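Local coordinates for 3-oxo-glucose-6-phosphate:glutamate aminotransferase (Bacillus subtilis subsp. subtilis, PDB 4K2M), which catalyses the reversible pyridoxal phosphate-dependent transamination of 3-dehydro-glucose 6-phosphate with glutamate to kanosamine 6-phosphate, on the pathway to the antibiotic kanosamine, at residues N59-R64 with T422-D427; D324-Q329 with R428-L433; I179-I184 with Q208-I213; G143-M148 with V166-D171. All coordinates share one frame; numbering follows the deposited sequence. Where two conformers were deposited one is given.

Contact 1: residues N59-R64 with T422-D427; sequences NYQKNR and TLEEQD
The Tyr60 ring lies with one face against Leu423. Leu423 CB makes a CH-pi contact 4.0 Å from the centroid of the Tyr60 ring, and Leu423 CD1 sits over the rim of the same face. Tyr60 CG is anti to its backbone N (chi1 -168°), which sends the ring toward the first turn of helix 423-441. Its tip meets the tip of Asp427: Tyr60 OH donates to Asp427 OD2 over a very short 2.5 Å, on the syn lone pair. Ring and carboxylate are turned 68° apart.

Glu424 is buried and bent at chi2, so its carboxylate turns back to the loop. Glu424 OE1 takes a nearly straight bond from Gln61 N at 3.0 Å, from above the carboxylate plane. Arg64 grips the other oxygen side-on. Its NE lies 2.8 Å from Glu424 OE2 on the anti lone pair, and NH2 joins at 3.0 Å from the same Glu424 OE2. A water links Glu424 OE2 to Asn59 O and Gln61 NE2.

Thr422 is the N-cap of the helix and forms a capping box with Glu425. The contact ties the N-terminal domain segment to the C-terminal helix of the aminotransferase part. Arg325 forms a salt bridge with Asp427 OD1. Glu424, in the first turn of the helix and held by Arg64, is probably ionised, and so is Asp427 beside Arg325.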
loop_
_atom_site.group_PDB
_atom_site.type_symbol
_atom_site.label_atom_id
_atom_site.label_comp_id
_atom_site.label_asym_id
_atom_site.label_seq_id
_atom_site.Cartn_x
_atom_site.Cartn_y
_atom_site.Cartn_z
ATOM N N ASN A 59 -17.975 2.330 30.718
ATOM C CA ASN A 59 -17.398 2.215 32.066
ATOM C C ASN A 59 -17.223 3.602 32.709
ATOM O O ASN A 59 -16.153 3.924 33.237
ATOM C CB ASN A 59 -16.057 1.471 32.031
ATOM C CG ASN A 59 -15.568 1.081 33.422
ATOM O OD1 ASN A 59 -16.368 0.840 34.319
ATOM N ND2 ASN A 59 -14.251 1.015 33.597
ATOM N N TYR A 60 -18.286 4.405 32.657
ATOM C CA TYR A 60 -18.271 5.797 33.126
ATOM C C TYR A 60 -17.724 5.870 34.554
ATOM O O TYR A 60 -18.231 5.195 35.458
ATOM C CB TYR A 60 -19.706 6.347 33.115
ATOM C CG TYR A 60 -19.860 7.854 33.306
ATOM C CD1 TYR A 60 -18.774 8.719 33.196
ATOM C CD2 TYR A 60 -21.095 8.397 33.607
ATOM C CE1 TYR A 60 -18.929 10.094 33.373
ATOM C CE2 TYR A 60 -21.268 9.766 33.785
ATOM C CZ TYR A 60 -20.186 10.611 33.658
ATOM O OH TYR A 60 -20.373 11.977 33.826
ATOM N N GLN A 61 -16.673 6.659 34.748
ATOM C CA GLN A 61 -16.135 6.898 36.089
ATOM C C GLN A 61 -16.111 8.403 36.268
ATOM O O GLN A 61 -15.099 9.036 36.002
ATOM C CB GLN A 61 -14.700 6.397 36.208
ATOM C CG GLN A 61 -14.441 4.928 35.957
ATOM C CD GLN A 61 -12.965 4.596 36.138
ATOM O OE1 GLN A 61 -12.421 4.730 37.245
ATOM N NE2 GLN A 61 -12.295 4.210 35.043
ATOM N N LYS A 62 -17.230 8.972 36.702
ATOM C CA LYS A 62 -17.364 10.425 36.778
ATOM C C LYS A 62 -16.320 11.035 37.713
ATOM O O LYS A 62 -15.857 12.159 37.510
ATOM C CB LYS A 62 -18.777 10.793 37.241
ATOM C CG LYS A 62 -18.999 12.292 37.374
ATOM C CD LYS A 62 -20.473 12.672 37.440
ATOM C CE LYS A 62 -20.992 12.734 38.874
ATOM N NZ LYS A 62 -21.394 11.398 39.401
ATOM N N ASN A 63 -15.944 10.274 38.733
ATOM C CA ASN A 63 -14.995 10.739 39.742
ATOM C C ASN A 63 -13.531 10.487 39.405
ATOM O O ASN A 63 -12.663 10.677 40.256
ATOM C CB ASN A 63 -15.300 10.091 41.098
ATOM C CG ASN A 63 -15.313 8.564 41.031
ATOM O OD1 ASN A 63 -15.785 7.972 40.051
ATOM N ND2 ASN A 63 -14.839 7.920 42.101
ATOM N N ARG A 64 -13.240 10.047 38.185
ATOM C CA ARG A 64 -11.849 9.820 37.831
ATOM C C ARG A 64 -11.293 11.168 37.404
ATOM O O ARG A 64 -11.850 11.822 36.516
ATOM C CB ARG A 64 -11.721 8.792 36.705
ATOM C CG ARG A 64 -10.289 8.481 36.323
ATOM C CD ARG A 64 -10.210 7.333 35.331
ATOM N NE ARG A 64 -10.729 7.682 34.008
ATOM C CZ ARG A 64 -9.977 8.135 33.009
ATOM N NH1 ARG A 64 -8.669 8.321 33.195
ATOM N NH2 ARG A 64 -10.535 8.417 31.829
ATOM N N THR A 422 -13.645 8.296 26.844
ATOM C CA THR A 422 -14.434 8.078 28.060
ATOM C C THR A 422 -15.397 9.225 28.271
ATOM O O THR A 422 -15.151 10.349 27.826
ATOM C CB THR A 422 -13.562 7.890 29.325
ATOM O OG1 THR A 422 -12.819 9.087 29.583
ATOM C CG2 THR A 422 -12.602 6.730 29.161
ATOM N N LEU A 423 -16.499 8.955 28.959
ATOM C CA LEU A 423 -17.472 10.009 29.214
ATOM C C LEU A 423 -16.928 11.026 30.206
ATOM O O LEU A 423 -17.261 12.205 30.136
ATOM C CB LEU A 423 -18.779 9.424 29.724
ATOM C CG LEU A 423 -19.429 8.412 28.800
ATOM C CD1 LEU A 423 -20.769 7.964 29.397
ATOM C CD2 LEU A 423 -19.636 8.997 27.417
ATOM N N GLU A 424 -16.073 10.584 31.122
ATOM C CA GLU A 424 -15.457 11.530 32.048
ATOM C C GLU A 424 -14.490 12.502 31.350
ATOM O O GLU A 424 -14.411 13.678 31.712
ATOM C CB GLU A 424 -14.794 10.812 33.236
ATOM C CG GLU A 424 -13.651 9.862 32.883
ATOM C CD GLU A 424 -14.108 8.407 32.735
ATOM O OE1 GLU A 424 -15.314 8.171 32.499
ATOM O OE2 GLU A 424 -13.252 7.502 32.851
ATOM N N GLU A 425 -13.772 12.035 30.332
ATOM C CA GLU A 425 -13.021 12.968 29.491
ATOM C C GLU A 425 -13.966 13.908 28.754
ATOM O O GLU A 425 -13.701 15.108 28.631
ATOM C CB GLU A 425 -12.187 12.218 28.467
ATOM C CG GLU A 425 -10.957 11.531 29.004
ATOM C CD GLU A 425 -10.374 10.576 27.975
ATOM O OE1 GLU A 425 -10.999 9.524 27.701
ATOM O OE2 GLU A 425 -9.296 10.881 27.430
ATOM N N GLN A 426 -15.058 13.358 28.222
ATOM C CA GLN A 426 -16.015 14.191 27.511
ATOM C C GLN A 426 -16.599 15.264 28.441
ATOM O O GLN A 426 -16.773 16.413 28.018
ATOM C CB GLN A 426 -17.129 13.359 26.873
ATOM C CG GLN A 426 -18.018 14.185 25.963
ATOM C CD GLN A 426 -19.158 13.381 25.387
ATOM O OE1 GLN A 426 -19.818 12.631 26.099
ATOM N NE2 GLN A 426 -19.388 13.523 24.086
ATOM N N ASP A 427 -16.872 14.899 29.696
ATOM C CA ASP A 427 -17.308 15.880 30.701
ATOM C C ASP A 427 -16.346 17.059 30.771
ATOM O O ASP A 427 -16.770 18.219 30.814
ATOM C CB ASP A 427 -17.407 15.250 32.107
ATOM C CG ASP A 427 -18.528 14.231 32.230
ATOM O OD1 ASP A 427 -19.443 14.231 31.374
ATOM O OD2 ASP A 427 -18.492 13.443 33.208
HETATM O O HOH W 1 -13.711 4.949 32.529
HETATM O O HOH W 2 -16.851 13.877 35.272
#

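Contact 2: residues D324-Q329 with R428-L433; sequences DRYITQ and RVMEGL
Helices 324-329 and 428-433 run roughly parallel, with axes 11.0 Å apart at closest approach and a crossing angle of -27°. This is a helix-helix packing contact with a Met-aromatic pair at its centre. It joins the end of helix 312-329 to the C-terminal helix 423-441 within the aminotransferase part of the chain.

Met430 is the side chain in the middle. It leaves its backbone with CG anti to the carbonyl carbon, runs straight through chi2 and bends at chi3. Its CG meets the edge of the Tyr326 ring, 3.7 Å from Tyr326 CD1. The sulfur stands oblique to the ring, with Met430 SD 5.0 Å from the centroid of Tyr326. Farther along the ring, Val429 CG1 touches the phenol end, 3.7 Å from Tyr326 OH. That hydroxyl is hydrogen-bonded to Pro416 O, so the polar tip has a partner within this apolar contact.

Gln329 crosses Met430 at about a right angle, and its CB touches the sulfur. The extended Arg325 side chain passes the methyl group and carries its guanidinium on to Gln426 and Asp427. The methyl ends near two polar groups: Met430 CE is 3.8 Å from Arg325 NH1 and 3.3 Å from Gln329 OE1.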
loop_
_atom_site.group_PDB
_atom_site.type_symbol
_atom_site.label_atom_id
_atom_site.label_comp_id
_atom_site.label_asym_id
_atom_site.label_seq_id
_atom_site.Cartn_x
_atom_site.Cartn_y
_atom_site.Cartn_z
ATOM N N ASP A 324 -24.462 12.403 20.433
ATOM C CA ASP A 324 -25.737 12.764 21.058
ATOM C C ASP A 324 -25.490 13.477 22.384
ATOM O O ASP A 324 -26.183 14.444 22.718
ATOM C CB ASP A 324 -26.572 11.497 21.274
ATOM C CG ASP A 324 -27.912 11.772 21.948
ATOM O OD1 ASP A 324 -28.704 12.590 21.433
ATOM O OD2 ASP A 324 -28.174 11.143 22.982
ATOM N N ARG A 325 -24.494 13.016 23.127
ATOM C CA ARG A 325 -24.202 13.567 24.457
ATOM C C ARG A 325 -23.632 14.984 24.336
ATOM O O ARG A 325 -24.018 15.872 25.097
ATOM C CB ARG A 325 -23.248 12.640 25.208
ATOM C CG ARG A 325 -23.143 12.905 26.719
ATOM C CD ARG A 325 -22.543 11.684 27.416
ATOM N NE ARG A 325 -22.506 11.805 28.882
ATOM C CZ ARG A 325 -21.483 12.292 29.582
ATOM N NH1 ARG A 325 -20.405 12.739 28.966
ATOM N NH2 ARG A 325 -21.535 12.333 30.915
ATOM N N TYR A 326 -22.732 15.200 23.374
ATOM C CA TYR A 326 -22.256 16.554 23.081
ATOM C C TYR A 326 -23.405 17.462 22.696
ATOM O O TYR A 326 -23.493 18.603 23.156
ATOM C CB TYR A 326 -21.277 16.548 21.902
ATOM C CG TYR A 326 -19.819 16.311 22.221
ATOM C CD1 TYR A 326 -19.206 16.907 23.325
ATOM C CD2 TYR A 326 -19.043 15.521 21.384
ATOM C CE1 TYR A 326 -17.858 16.708 23.586
ATOM C CE2 TYR A 326 -17.700 15.314 21.633
ATOM C CZ TYR A 326 -17.115 15.910 22.738
ATOM O OH TYR A 326 -15.782 15.693 22.976
ATOM N N ILE A 327 -24.273 16.986 21.805
ATOM C CA ILE A 327 -25.310 17.865 21.252
ATOM C C ILE A 327 -26.298 18.263 22.342
ATOM O O ILE A 327 -26.708 19.421 22.442
ATOM C CB ILE A 327 -26.023 17.215 20.053
ATOM C CG1 ILE A 327 -25.063 17.136 18.856
ATOM C CG2 ILE A 327 -27.288 17.990 19.676
ATOM C CD1 ILE A 327 -25.576 16.231 17.713
ATOM N N THR A 328 -26.657 17.305 23.181
ATOM C CA THR A 328 -27.575 17.585 24.274
ATOM C C THR A 328 -26.928 18.467 25.352
ATOM O O THR A 328 -27.512 19.473 25.768
ATOM C CB THR A 328 -28.110 16.269 24.876
ATOM O OG1 THR A 328 -28.841 15.568 23.856
ATOM C CG2 THR A 328 -29.040 16.538 26.070
ATOM N N GLN A 329 -25.731 18.111 25.804
ATOM C CA GLN A 329 -25.169 18.786 26.973
ATOM C C GLN A 329 -24.583 20.166 26.646
ATOM O O GLN A 329 -24.460 21.010 27.541
ATOM C CB GLN A 329 -24.184 17.884 27.740
ATOM C CG GLN A 329 -24.900 16.658 28.375
ATOM C CD GLN A 329 -24.092 15.930 29.439
ATOM O OE1 GLN A 329 -23.166 16.487 30.038
ATOM N NE2 GLN A 329 -24.453 14.670 29.686
ATOM N N ARG A 428 -15.049 16.773 30.793
ATOM C CA ARG A 428 -14.068 17.838 30.909
ATOM C C ARG A 428 -14.017 18.717 29.666
ATOM O O ARG A 428 -13.886 19.945 29.763
ATOM C CB ARG A 428 -12.673 17.283 31.226
ATOM C CG ARG A 428 -11.660 18.402 31.511
ATOM C CD ARG A 428 -10.393 17.904 32.175
ATOM N NE ARG A 428 -9.485 19.001 32.517
ATOM C CZ ARG A 428 -9.516 19.671 33.668
ATOM N NH1 ARG A 428 -10.413 19.363 34.596
ATOM N NH2 ARG A 428 -8.648 20.648 33.892
ATOM N N VAL A 429 -14.140 18.096 28.491
ATOM C CA VAL A 429 -14.206 18.857 27.247
ATOM C C VAL A 429 -15.353 19.850 27.304
ATOM O O VAL A 429 -15.203 21.025 26.959
ATOM C CB VAL A 429 -14.412 17.938 26.027
ATOM C CG1 VAL A 429 -14.643 18.787 24.755
ATOM C CG2 VAL A 429 -13.215 17.030 25.847
ATOM N N MET A 430 -16.506 19.365 27.748
ATOM C CA MET A 430 -17.716 20.167 27.729
ATOM C C MET A 430 -17.696 21.271 28.776
ATOM O O MET A 430 -18.081 22.401 28.494
ATOM C CB MET A 430 -18.939 19.268 27.897
ATOM C CG MET A 430 -19.164 18.397 26.667
ATOM S SD MET A 430 -20.670 17.440 26.728
ATOM C CE MET A 430 -20.390 16.436 28.184
ATOM N N GLU A 431 -17.238 20.944 29.979
ATOM C CA GLU A 431 -17.141 21.951 31.027
ATOM C C GLU A 431 -16.117 23.017 30.652
ATOM O O GLU A 431 -16.341 24.205 30.873
ATOM C CB GLU A 431 -16.800 21.295 32.362
ATOM C CG GLU A 431 -17.862 20.302 32.808
ATOM C CD GLU A 431 -17.575 19.711 34.166
ATOM O OE1 GLU A 431 -17.642 18.467 34.299
ATOM O OE2 GLU A 431 -17.294 20.494 35.100
ATOM N N GLY A 432 -15.005 22.588 30.062
ATOM C CA GLY A 432 -13.981 23.512 29.599
ATOM C C GLY A 432 -14.539 24.441 28.534
ATOM O O GLY A 432 -14.264 25.645 28.517
ATOM N N LEU A 433 -15.329 23.885 27.625
ATOM C CA LEU A 433 -15.915 24.692 26.569
ATOM C C LEU A 433 -16.865 25.738 27.157
ATOM O O LEU A 433 -16.843 26.910 26.739
ATOM C CB LEU A 433 -16.645 23.809 25.558
ATOM C CG LEU A 433 -16.994 24.469 24.228
ATOM C CD1 LEU A 433 -15.719 24.871 23.477
ATOM C CD2 LEU A 433 -17.839 23.517 23.387
#

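Contact 3: residues I179-I184 with Q208-I213; sequences IDPDKI and QHIRQI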
loop_
_atom_site.group_PDB
_atom_site.type_symbol
_atom_site.label_atom_id
_atom_site.label_comp_id
_atom_site.label_asym_id
_atom_site.label_seq_id
_atom_site.Cartn_x
_atom_site.Cartn_y
_atom_site.Cartn_z
ATOM N N ILE A 179 -20.682 19.179 -0.074
ATOM C CA ILE A 179 -20.848 19.915 -1.324
ATOM C C ILE A 179 -22.293 20.378 -1.507
ATOM O O ILE A 179 -23.231 19.616 -1.307
ATOM C CB ILE A 179 -20.361 19.065 -2.521
ATOM C CG1 ILE A 179 -20.366 19.876 -3.821
ATOM C CG2 ILE A 179 -21.177 17.777 -2.669
ATOM C CD1 ILE A 179 -19.683 19.114 -4.966
ATOM N N ASP A 180 -22.477 21.646 -1.860
ATOM C CA ASP A 180 -23.835 22.191 -1.967
ATOM C C ASP A 180 -24.395 21.818 -3.336
ATOM O O ASP A 180 -23.905 22.290 -4.364
ATOM C CB ASP A 180 -23.778 23.711 -1.787
ATOM C CG ASP A 180 -25.160 24.362 -1.698
ATOM O OD1 ASP A 180 -26.185 23.700 -1.981
ATOM O OD2 ASP A 180 -25.205 25.560 -1.352
ATOM N N PRO A 181 -25.425 20.958 -3.369
ATOM C CA PRO A 181 -25.894 20.501 -4.681
ATOM C C PRO A 181 -26.438 21.676 -5.474
ATOM O O PRO A 181 -26.419 21.663 -6.706
ATOM C CB PRO A 181 -27.039 19.542 -4.341
ATOM C CG PRO A 181 -26.835 19.172 -2.905
ATOM C CD PRO A 181 -26.218 20.391 -2.267
ATOM N N ASP A 182 -26.890 22.703 -4.766
ATOM C CA ASP A 182 -27.377 23.903 -5.439
ATOM C C ASP A 182 -26.275 24.745 -6.094
ATOM O O ASP A 182 -26.572 25.754 -6.724
ATOM C CB ASP A 182 -28.177 24.762 -4.464
ATOM C CG ASP A 182 -29.511 24.143 -4.107
ATOM O OD1 ASP A 182 -30.120 23.502 -4.989
ATOM O OD2 ASP A 182 -29.943 24.299 -2.946
ATOM N N LYS A 183 -25.013 24.333 -5.955
ATOM C CA LYS A 183 -23.889 25.071 -6.554
ATOM C C LYS A 183 -23.202 24.271 -7.651
ATOM O O LYS A 183 -22.273 24.747 -8.309
ATOM C CB LYS A 183 -22.834 25.402 -5.486
ATOM C CG LYS A 183 -23.289 26.349 -4.398
ATOM C CD LYS A 183 -23.400 27.780 -4.916
ATOM C CE LYS A 183 -23.506 28.749 -3.747
ATOM N NZ LYS A 183 -23.748 30.143 -4.213
ATOM N N ILE A 184 -23.647 23.040 -7.847
ATOM C CA ILE A 184 -22.942 22.149 -8.753
ATOM C C ILE A 184 -23.222 22.514 -10.205
ATOM O O ILE A 184 -22.306 22.592 -11.024
ATOM C CB ILE A 184 -23.331 20.680 -8.481
ATOM C CG1 ILE A 184 -22.790 20.258 -7.114
ATOM C CG2 ILE A 184 -22.802 19.762 -9.582
ATOM C CD1 ILE A 184 -23.249 18.850 -6.685
ATOM N N GLN A 208 -29.240 12.186 -3.440
ATOM C CA GLN A 208 -30.364 12.159 -4.390
ATOM C C GLN A 208 -30.361 13.387 -5.304
ATOM O O GLN A 208 -30.557 13.281 -6.524
ATOM C CB GLN A 208 -31.712 12.018 -3.662
ATOM C CG GLN A 208 -32.895 11.917 -4.628
ATOM C CD GLN A 208 -34.208 11.627 -3.922
ATOM O OE1 GLN A 208 -34.362 11.899 -2.731
ATOM N NE2 GLN A 208 -35.161 11.068 -4.658
ATOM N N HIS A 209 -30.099 14.552 -4.723
ATOM C CA HIS A 209 -30.078 15.795 -5.481
ATOM C C HIS A 209 -28.864 15.792 -6.415
ATOM O O HIS A 209 -28.965 16.145 -7.583
ATOM C CB HIS A 209 -30.069 16.975 -4.504
ATOM C CG HIS A 209 -30.279 18.308 -5.144
ATOM N ND1 HIS A 209 -30.340 18.484 -6.511
ATOM C CD2 HIS A 209 -30.445 19.537 -4.598
ATOM C CE1 HIS A 209 -30.531 19.764 -6.778
ATOM N NE2 HIS A 209 -30.596 20.425 -5.636
ATOM N N ILE A 210 -27.715 15.360 -5.905
ATOM C CA ILE A 210 -26.529 15.207 -6.738
ATOM C C ILE A 210 -26.791 14.277 -7.929
ATOM O O ILE A 210 -26.411 14.586 -9.055
ATOM C CB ILE A 210 -25.309 14.742 -5.888
ATOM C CG1 ILE A 210 -24.926 15.839 -4.890
ATOM C CG2 ILE A 210 -24.124 14.392 -6.794
ATOM C CD1 ILE A 210 -23.844 15.424 -3.870
ATOM N N ARG A 211 -27.460 13.149 -7.691
ATOM C CA ARG A 211 -27.763 12.203 -8.772
ATOM C C ARG A 211 -28.719 12.817 -9.804
ATOM O O ARG A 211 -28.598 12.571 -11.008
ATOM C CB ARG A 211 -28.329 10.897 -8.176
ATOM C CG ARG A 211 -28.957 9.908 -9.173
ATOM C CD ARG A 211 -28.075 9.660 -10.376
ATOM N NE ARG A 211 -26.855 8.934 -10.053
ATOM C CZ ARG A 211 -25.915 8.627 -10.941
ATOM N NH1 ARG A 211 -26.043 8.994 -12.210
ATOM N NH2 ARG A 211 -24.840 7.959 -10.562
ATOM N N GLN A 212 -29.670 13.619 -9.347
ATOM C CA GLN A 212 -30.554 14.288 -10.300
ATOM C C GLN A 212 -29.772 15.192 -11.248
ATOM O O GLN A 212 -30.033 15.206 -12.449
ATOM C CB GLN A 212 -31.628 15.094 -9.575
ATOM C CG GLN A 212 -32.696 14.225 -8.946
ATOM C CD GLN A 212 -33.578 15.003 -7.986
ATOM O OE1 GLN A 212 -33.413 16.213 -7.815
ATOM N NE2 GLN A 212 -34.520 14.308 -7.351
ATOM N N ILE A 213 -28.819 15.946 -10.712
ATOM C CA ILE A 213 -27.962 16.780 -11.551
ATOM C C ILE A 213 -27.097 15.934 -12.476
ATOM O O ILE A 213 -26.985 16.219 -13.672
ATOM C CB ILE A 213 -27.076 17.709 -10.716
ATOM C CG1 ILE A 213 -27.966 18.654 -9.907
ATOM C CG2 ILE A 213 -26.131 18.512 -11.621
ATOM C CD1 ILE A 213 -27.240 19.429 -8.837
#
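Ile184 and Ile210 meet in the buried centre, where Ile184 CD1 lies 3.9 Å from Ile210 CG1. The two side chains cross at about a right angle. Ile179 CG2 touches the tip of Ile210, 3.8 Å from Ile210 CD1. One turn on, Ile213 packs its CG2 against Ile184 CG2, while Ile213 CD1 lies 3.2 Å from Pro181 O. Ile184 and Ile210 also touch Ile195 of strand 192-195. The loop and helix 207-217 thus pack together beside the central sheet of the aspartate aminotransferase fold.

Pro181 leads outward. Its CB sits over one face of the His209 imidazole, a CH-pi contact 3.7 Å from Pro181 CB to the centroid of the His209 ring. Asp180 OD1 accepts from Asp182 N, forming an Asx turn. Asp182 reaches the edge of the imidazole. His209 NE2 donates to Asp182 OD1 at 3.2 Å. The oxygen lies near the imidazole plane, while NE2 stands 43° above the carboxylate plane.

Contact 4: residues G143-M148 with V166-D171; sequences GDEVIM and VPIYVD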
loop_
_atom_site.group_PDB
_atom_site.type_symbol
_atom_site.label_atom_id
_atom_site.label_comp_id
_atom_site.label_asym_id
_atom_site.label_seq_id
_atom_site.Cartn_x
_atom_site.Cartn_y
_atom_site.Cartn_z
ATOM N N GLY A 143 -7.505 16.029 -18.432
ATOM C CA GLY A 143 -8.250 17.235 -18.723
ATOM C C GLY A 143 -9.718 17.195 -18.339
ATOM O O GLY A 143 -10.362 18.251 -18.278
ATOM N N ASP A 144 -10.260 15.998 -18.103
ATOM C CA ASP A 144 -11.650 15.862 -17.691
ATOM C C ASP A 144 -11.843 16.574 -16.362
ATOM O O ASP A 144 -11.019 16.436 -15.454
ATOM C CB ASP A 144 -12.012 14.393 -17.465
ATOM C CG ASP A 144 -12.273 13.636 -18.749
ATOM O OD1 ASP A 144 -12.332 14.260 -19.830
ATOM O OD2 ASP A 144 -12.436 12.396 -18.663
ATOM N N GLU A 145 -12.941 17.305 -16.243
ATOM C CA GLU A 145 -13.200 18.061 -15.031
ATOM C C GLU A 145 -13.999 17.240 -14.016
ATOM O O GLU A 145 -14.895 16.459 -14.364
ATOM C CB GLU A 145 -13.894 19.388 -15.352
ATOM C CG GLU A 145 -12.931 20.432 -15.935
ATOM C CD GLU A 145 -13.620 21.702 -16.405
ATOM O OE1 GLU A 145 -14.859 21.826 -16.263
ATOM O OE2 GLU A 145 -12.899 22.582 -16.928
ATOM N N VAL A 146 -13.661 17.431 -12.748
ATOM C CA VAL A 146 -14.296 16.698 -11.660
ATOM C C VAL A 146 -14.764 17.713 -10.640
ATOM O O VAL A 146 -13.937 18.371 -10.008
ATOM C CB VAL A 146 -13.270 15.764 -10.968
ATOM C CG1 VAL A 146 -13.938 15.016 -9.784
ATOM C CG2 VAL A 146 -12.681 14.774 -11.967
ATOM N N ILE A 147 -16.078 17.867 -10.498
ATOM C CA ILE A 147 -16.624 18.829 -9.555
ATOM C C ILE A 147 -16.544 18.254 -8.137
ATOM O O ILE A 147 -16.964 17.117 -7.891
ATOM C CB ILE A 147 -18.076 19.177 -9.914
ATOM C CG1 ILE A 147 -18.108 19.954 -11.245
ATOM C CG2 ILE A 147 -18.714 20.000 -8.799
ATOM C CD1 ILE A 147 -19.549 20.239 -11.738
ATOM N N MET A 148 -16.004 19.030 -7.201
ATOM C CA MET A 148 -15.738 18.506 -5.857
ATOM C C MET A 148 -15.638 19.662 -4.876
ATOM O O MET A 148 -15.472 20.827 -5.301
ATOM C CB MET A 148 -14.430 17.678 -5.855
ATOM C CG MET A 148 -13.212 18.428 -6.345
ATOM S SD MET A 148 -11.720 17.405 -6.304
ATOM C CE MET A 148 -11.438 17.257 -4.550
ATOM N N VAL A 166 -9.017 17.292 -13.620
ATOM C CA VAL A 166 -8.960 18.693 -13.233
ATOM C C VAL A 166 -10.019 18.964 -12.184
ATOM O O VAL A 166 -11.215 18.959 -12.481
ATOM C CB VAL A 166 -9.250 19.603 -14.449
ATOM C CG1 VAL A 166 -9.386 21.074 -13.994
ATOM C CG2 VAL A 166 -8.146 19.449 -15.504
ATOM N N PRO A 167 -9.591 19.200 -10.933
ATOM C CA PRO A 167 -10.571 19.550 -9.905
ATOM C C PRO A 167 -11.254 20.881 -10.204
ATOM O O PRO A 167 -10.585 21.872 -10.551
ATOM C CB PRO A 167 -9.714 19.688 -8.636
ATOM C CG PRO A 167 -8.487 18.829 -8.903
ATOM C CD PRO A 167 -8.233 19.026 -10.390
ATOM N N ILE A 168 -12.575 20.887 -10.083
ATOM C CA ILE A 168 -13.360 22.108 -10.179
ATOM C C ILE A 168 -14.095 22.272 -8.859
ATOM O O ILE A 168 -15.031 21.524 -8.536
ATOM C CB ILE A 168 -14.343 22.058 -11.356
ATOM C CG1 ILE A 168 -13.580 21.913 -12.682
ATOM C CG2 ILE A 168 -15.212 23.323 -11.405
ATOM C CD1 ILE A 168 -12.643 23.088 -13.030
ATOM N N TYR A 169 -13.644 23.228 -8.062
ATOM C CA TYR A 169 -14.165 23.352 -6.711
ATOM C C TYR A 169 -15.471 24.133 -6.679
ATOM O O TYR A 169 -15.604 25.203 -7.310
ATOM C CB TYR A 169 -13.114 24.010 -5.822
ATOM C CG TYR A 169 -11.857 23.170 -5.763
ATOM C CD1 TYR A 169 -11.864 21.952 -5.091
ATOM C CD2 TYR A 169 -10.688 23.575 -6.389
ATOM C CE1 TYR A 169 -10.730 21.164 -5.044
ATOM C CE2 TYR A 169 -9.543 22.793 -6.341
ATOM C CZ TYR A 169 -9.583 21.593 -5.661
ATOM O OH TYR A 169 -8.463 20.794 -5.586
ATOM N N VAL A 170 -16.444 23.581 -5.971
ATOM C CA VAL A 170 -17.682 24.300 -5.700
ATOM C C VAL A 170 -17.949 24.377 -4.198
ATOM O O VAL A 170 -17.423 23.577 -3.403
ATOM C CB VAL A 170 -18.908 23.730 -6.459
ATOM C CG1 VAL A 170 -18.606 23.576 -7.932
ATOM C CG2 VAL A 170 -19.323 22.419 -5.896
ATOM N N ASP A 171 -18.778 25.344 -3.818
ATOM C CA ASP A 171 -18.987 25.699 -2.423
ATOM C C ASP A 171 -19.733 24.604 -1.671
ATOM O O ASP A 171 -20.460 23.812 -2.272
ATOM C CB ASP A 171 -19.781 27.012 -2.356
ATOM C CG ASP A 171 -19.232 27.991 -1.321
ATOM O OD1 ASP A 171 -18.283 27.637 -0.586
ATOM O OD2 ASP A 171 -19.757 29.127 -1.249
#
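Five backbone hydrogen bonds tightly join segments 143-148 and 166-171 in parallel register, from Val166 N to Asp144 O at 2.8 Å to Val170 N to Met148 O at 3.0 Å. Four CA-H...O contacts lie between these bonds. The face of Val146, Met148, Pro167 and Tyr169 is buried. Met148 CG takes the crowded position between backbone N and carbonyl carbon (chi1 56°). Its chain runs alongside Tyr169, with Met148 SD 3.8 Å from Pro167 CB and in oblique Met-aromatic contact with the ring.

The other face is looser toward its start, where Glu145, Val166 and Ile168 are partly exposed. Glu145 lays its methylene groups on Ile168, with Glu145 CG 3.6 Å from Ile168 CG1. Its OE1 bonds to Thr189 OG1.

The pair belongs to a right-handed beta-alpha-beta crossover. Helix 154-163 lies on the Met148 face, touching Val146, Met148, Pro167 and Tyr169, and strand 192-195 continues the sheet beyond strand 145-148.

In the fold
Contacts 1 and 2 share helix 423-441 and touch. Arg325 of contact 2 reaches back to contact 1, where Arg325 NH1 lies 2.9 Å from Gln426 OE1. Contacts 3 and 4 also touch, with their centres 14 Å apart. Ile179 CG1 packs 3.4 Å from Val170 CG2, and Ile184 lies against Ile147. The pairs sit far apart: the centres of contacts 1 and 4 are 44 Å apart, on opposite sides of the chain's centre. Contacts 3 and 4 lie nearer the bound external aldimine of pyridoxal phosphate and kanosamine 6-phosphate, about 12 Å from the Ile179 side chain and about 9 Å from that of Met148. Contacts 1 and 2 lie away from the active site.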